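Local coordinates for uncharacterized protein BAD_0989 (Bifidobacterium adolescentis ATCC 15703, PDB 3CYM) that is uncharacterized but probably acts as a 3'-5' exonuclease of the ribonuclease D type, binding nucleic acid and trimming it from the 3' end, at residues 117-129 with 179-193. Numbering follows the deposited sequence. Where two conformers were deposited one is given.
Sequences RLFDTEIAARLLG and LETKMRAELKRQGKM
The ring of Phe119 lies against helix 176-190, near Glu180, Met183 and Arg184, with Glu180 CG over one face in a CH-pi contact, 4.1 Å from the ring centroid. Phe119 CG stands anti to the backbone N (chi1 -171°), which carries the ring across to the helix until CZ meets Met183 CB. The guanidinium of Arg184 passes alongside, Phe119 CD1 lying over one of its faces at 3.4 Å from NH2, with the two planes 41° apart. Glu180 and Arg184 are one helical turn apart, and Arg184 grips the single oxygen Glu180 OE1 side-on, NH2 at 2.7 Å and NE at 2.8 Å; both bonds fix the guanidinium's rotation, while NH2 also reaches Leu118 O through a water. A leucine in place of Arg184 would probably leave Glu180 OE1 without its charged mate and that water without its link to helix 176-190. The unbranched, bendable thioether of Met183 suits a surface of small residues: its chain turns at chi3 and sets CE against Ala124 and Ala125, 3.6 Å from Ala124 CB. Strand 117-120 is an outer strand of the mixed sheet of the RNase H-like exonuclease fold, hydrogen-bonded to strand 95-98, and the axis of helix 121-127, which follows this strand, lies at 33° to that of the 179-190 segment. Leu187 slots between Ala124 and Leu128, its CD2 3.7 Å from Leu128 CD1, while Leu128 CG rests on the aliphatic CG of Glu186. Close by, the extended chain of Lys192 brings NZ 2.8 Å from Leu127 O, supplying a donor to that carbonyl; NZ also donates to Gln190 OE1, nearly in line with its C=O, and to the backbone oxygen of Thr380.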
# COMPACT_ATOMS: atom_id res chain seq x y z
N ARG A 117 10.10 17.28 2.00
CA ARG A 117 8.83 17.81 2.48
C ARG A 117 7.69 17.08 1.76
O ARG A 117 7.88 16.58 0.65
CB ARG A 117 8.75 19.33 2.26
CG ARG A 117 9.56 20.16 3.26
CD ARG A 117 9.35 21.66 3.13
NE ARG A 117 9.84 22.19 1.86
CZ ARG A 117 9.67 23.45 1.45
NH1 ARG A 117 10.15 23.83 0.27
NH2 ARG A 117 9.04 24.33 2.21
N LEU A 118 6.53 17.03 2.40
CA LEU A 118 5.39 16.30 1.87
C LEU A 118 4.09 17.04 2.06
O LEU A 118 3.86 17.65 3.10
CB LEU A 118 5.28 14.93 2.55
CG LEU A 118 4.23 13.92 2.09
CD1 LEU A 118 4.57 13.40 0.70
CD2 LEU A 118 4.18 12.79 3.09
N PHE A 119 3.24 17.01 1.04
CA PHE A 119 1.83 17.29 1.21
C PHE A 119 1.08 16.07 0.70
O PHE A 119 1.13 15.75 -0.49
CB PHE A 119 1.39 18.54 0.44
CG PHE A 119 -0.02 18.97 0.76
CD1 PHE A 119 -0.25 19.93 1.72
CD2 PHE A 119 -1.11 18.41 0.09
CE1 PHE A 119 -1.56 20.32 2.03
CE2 PHE A 119 -2.41 18.80 0.40
CZ PHE A 119 -2.63 19.75 1.36
N ASP A 120 0.39 15.38 1.61
CA ASP A 120 -0.40 14.22 1.23
C ASP A 120 -1.86 14.63 1.00
O ASP A 120 -2.56 15.00 1.94
CB ASP A 120 -0.27 13.11 2.29
CG ASP A 120 -0.74 11.74 1.80
OD1 ASP A 120 -1.68 11.64 0.99
OD2 ASP A 120 -0.18 10.74 2.29
N THR A 121 -2.30 14.58 -0.26
CA THR A 121 -3.66 15.01 -0.60
C THR A 121 -4.73 14.04 -0.08
O THR A 121 -5.88 14.43 0.07
CB THR A 121 -3.88 15.25 -2.12
OG1 THR A 121 -3.47 14.10 -2.86
CG2 THR A 121 -3.11 16.47 -2.60
N GLU A 122 -4.36 12.79 0.19
CA GLU A 122 -5.30 11.86 0.77
C GLU A 122 -5.45 12.17 2.24
O GLU A 122 -6.56 12.29 2.73
CB GLU A 122 -4.92 10.39 0.55
CG GLU A 122 -5.90 9.42 1.24
CD GLU A 122 -5.96 8.04 0.62
OE1 GLU A 122 -5.62 7.07 1.33
OE2 GLU A 122 -6.36 7.91 -0.56
N ILE A 123 -4.33 12.32 2.94
CA ILE A 123 -4.35 12.64 4.37
C ILE A 123 -5.12 13.94 4.66
O ILE A 123 -5.99 13.97 5.55
CB ILE A 123 -2.92 12.67 4.96
CG1 ILE A 123 -2.36 11.24 5.01
CG2 ILE A 123 -2.90 13.32 6.33
CD1 ILE A 123 -0.95 11.12 5.58
N ALA A 124 -4.83 14.98 3.89
CA ALA A 124 -5.55 16.26 3.95
C ALA A 124 -7.06 16.13 3.70
O ALA A 124 -7.85 16.72 4.42
CB ALA A 124 -4.93 17.26 2.99
N ALA A 125 -7.45 15.34 2.70
CA ALA A 125 -8.88 15.12 2.42
C ALA A 125 -9.64 14.48 3.58
O ALA A 125 -10.77 14.88 3.86
CB ALA A 125 -9.05 14.30 1.15
N ARG A 126 -9.01 13.52 4.24
CA ARG A 126 -9.57 12.80 5.40
C ARG A 126 -9.77 13.73 6.59
O ARG A 126 -10.82 13.75 7.22
CB ARG A 126 -8.62 11.69 5.86
CG ARG A 126 -8.14 10.73 4.80
CD ARG A 126 -9.15 9.67 4.52
NE ARG A 126 -9.19 8.60 5.50
CZ ARG A 126 -10.16 8.42 6.39
NH1 ARG A 126 -10.10 7.41 7.24
NH2 ARG A 126 -11.18 9.26 6.44
N LEU A 127 -8.72 14.50 6.91
CA LEU A 127 -8.79 15.51 7.99
C LEU A 127 -9.92 16.51 7.74
O LEU A 127 -10.63 16.89 8.67
CB LEU A 127 -7.47 16.25 8.15
CG LEU A 127 -6.31 15.53 8.85
CD1 LEU A 127 -5.03 16.23 8.47
CD2 LEU A 127 -6.47 15.54 10.36
N LEU A 128 -10.08 16.91 6.48
CA LEU A 128 -11.16 17.79 6.01
C LEU A 128 -12.54 17.14 6.08
O LEU A 128 -13.56 17.81 5.94
CB LEU A 128 -10.88 18.22 4.57
CG LEU A 128 -10.37 19.63 4.26
CD1 LEU A 128 -9.77 20.30 5.49
CD2 LEU A 128 -9.37 19.59 3.12
N GLY A 129 -12.57 15.82 6.25
CA GLY A 129 -13.82 15.11 6.43
C GLY A 129 -14.36 14.48 5.17
O GLY A 129 -15.50 14.01 5.17
N LEU A 179 -4.41 20.98 -6.53
CA LEU A 179 -5.07 20.33 -5.39
C LEU A 179 -4.52 20.85 -4.08
O LEU A 179 -5.29 21.33 -3.24
CB LEU A 179 -4.91 18.82 -5.43
CG LEU A 179 -6.04 17.96 -6.00
CD1 LEU A 179 -5.75 16.51 -5.64
CD2 LEU A 179 -7.42 18.41 -5.50
N GLU A 180 -3.19 20.78 -3.92
CA GLU A 180 -2.48 21.26 -2.73
C GLU A 180 -2.88 22.68 -2.35
O GLU A 180 -3.16 22.94 -1.18
CB GLU A 180 -0.96 21.17 -2.91
CG GLU A 180 -0.20 22.00 -1.86
CD GLU A 180 1.31 21.99 -2.00
OE1 GLU A 180 1.99 21.98 -0.95
OE2 GLU A 180 1.83 22.02 -3.13
N THR A 181 -2.92 23.57 -3.34
CA THR A 181 -3.25 24.99 -3.16
C THR A 181 -4.64 25.19 -2.53
O THR A 181 -4.75 25.82 -1.48
CB THR A 181 -3.12 25.79 -4.49
OG1 THR A 181 -1.81 25.59 -5.03
CG2 THR A 181 -3.34 27.27 -4.27
N LYS A 182 -5.67 24.62 -3.17
CA LYS A 182 -7.06 24.64 -2.65
C LYS A 182 -7.19 23.97 -1.28
O LYS A 182 -7.90 24.48 -0.42
CB LYS A 182 -8.02 23.94 -3.62
CG LYS A 182 -8.34 24.71 -4.89
CD LYS A 182 -9.40 25.79 -4.67
CE LYS A 182 -9.71 26.56 -5.96
NZ LYS A 182 -8.60 27.47 -6.36
N MET A 183 -6.52 22.83 -1.10
CA MET A 183 -6.64 22.05 0.13
C MET A 183 -5.90 22.69 1.32
O MET A 183 -6.33 22.52 2.46
CB MET A 183 -6.20 20.60 -0.08
CG MET A 183 -7.04 19.80 -1.11
SD MET A 183 -6.49 18.08 -1.24
CE MET A 183 -7.27 17.51 0.22
N ARG A 184 -4.82 23.41 1.05
CA ARG A 184 -4.13 24.21 2.08
C ARG A 184 -5.01 25.34 2.57
O ARG A 184 -5.11 25.57 3.78
CB ARG A 184 -2.81 24.78 1.56
CG ARG A 184 -1.64 23.85 1.73
CD ARG A 184 -0.34 24.47 1.26
NE ARG A 184 0.67 23.43 1.07
CZ ARG A 184 1.54 23.03 2.00
NH1 ARG A 184 1.55 23.61 3.19
NH2 ARG A 184 2.41 22.07 1.73
N ALA A 185 -5.64 26.05 1.63
CA ALA A 185 -6.55 27.15 1.93
C ALA A 185 -7.71 26.69 2.80
O ALA A 185 -8.07 27.36 3.76
CB ALA A 185 -7.05 27.81 0.64
N GLU A 186 -8.27 25.52 2.47
CA GLU A 186 -9.35 24.90 3.23
C GLU A 186 -8.93 24.37 4.61
O GLU A 186 -9.67 24.52 5.58
CB GLU A 186 -10.02 23.80 2.40
CG GLU A 186 -11.31 23.21 3.00
CD GLU A 186 -12.40 24.25 3.26
OE1 GLU A 186 -13.08 24.15 4.30
OE2 GLU A 186 -12.57 25.17 2.43
N LEU A 187 -7.76 23.74 4.69
CA LEU A 187 -7.23 23.28 5.99
C LEU A 187 -7.05 24.45 6.95
O LEU A 187 -7.42 24.37 8.13
CB LEU A 187 -5.92 22.51 5.84
CG LEU A 187 -5.99 21.04 5.42
CD1 LEU A 187 -4.72 20.62 4.71
CD2 LEU A 187 -6.26 20.12 6.59
N LYS A 188 -6.49 25.55 6.43
CA LYS A 188 -6.26 26.77 7.20
C LYS A 188 -7.57 27.36 7.70
O LYS A 188 -7.67 27.78 8.86
CB LYS A 188 -5.48 27.79 6.36
CG LYS A 188 -3.99 27.52 6.30
CD LYS A 188 -3.30 28.28 5.20
CE LYS A 188 -1.87 27.78 5.02
NZ LYS A 188 -1.21 28.26 3.77
N ARG A 189 -8.59 27.37 6.84
CA ARG A 189 -9.90 27.89 7.22
C ARG A 189 -10.66 26.97 8.19
O ARG A 189 -11.44 27.45 9.01
CB ARG A 189 -10.72 28.27 5.97
CG ARG A 189 -11.71 27.24 5.45
CD ARG A 189 -13.13 27.73 5.65
NE ARG A 189 -13.97 27.46 4.48
CZ ARG A 189 -14.00 28.20 3.37
NH1 ARG A 189 -13.23 29.28 3.25
NH2 ARG A 189 -14.80 27.86 2.37
N GLN A 190 -10.39 25.67 8.13
CA GLN A 190 -10.94 24.72 9.10
C GLN A 190 -10.08 24.63 10.36
O GLN A 190 -10.46 23.96 11.32
CB GLN A 190 -11.11 23.33 8.48
CG GLN A 190 -12.36 23.14 7.60
CD GLN A 190 -12.71 21.67 7.37
OE1 GLN A 190 -12.34 20.79 8.17
NE2 GLN A 190 -13.43 21.39 6.29
N GLY A 191 -8.94 25.30 10.35
CA GLY A 191 -8.01 25.33 11.47
C GLY A 191 -7.32 23.99 11.72
O GLY A 191 -7.00 23.67 12.86
N LYS A 192 -7.10 23.23 10.64
CA LYS A 192 -6.47 21.91 10.73
C LYS A 192 -5.08 21.83 10.06
O LYS A 192 -4.53 20.74 9.91
CB LYS A 192 -7.40 20.82 10.16
CG LYS A 192 -8.80 20.83 10.75
CD LYS A 192 -9.61 19.62 10.34
CE LYS A 192 -10.94 19.61 11.06
NZ LYS A 192 -11.91 18.73 10.38
N MET A 193 -4.51 22.99 9.70
CA MET A 193 -3.24 23.04 8.96
C MET A 193 -2.05 22.46 9.73
O MET A 193 -1.23 21.76 9.14
CB MET A 193 -2.96 24.46 8.43
CG MET A 193 -1.88 24.59 7.32
SD MET A 193 -2.06 23.69 5.73
CE MET A 193 -0.85 22.40 5.94
O HOH W 1 3.72 20.60 3.75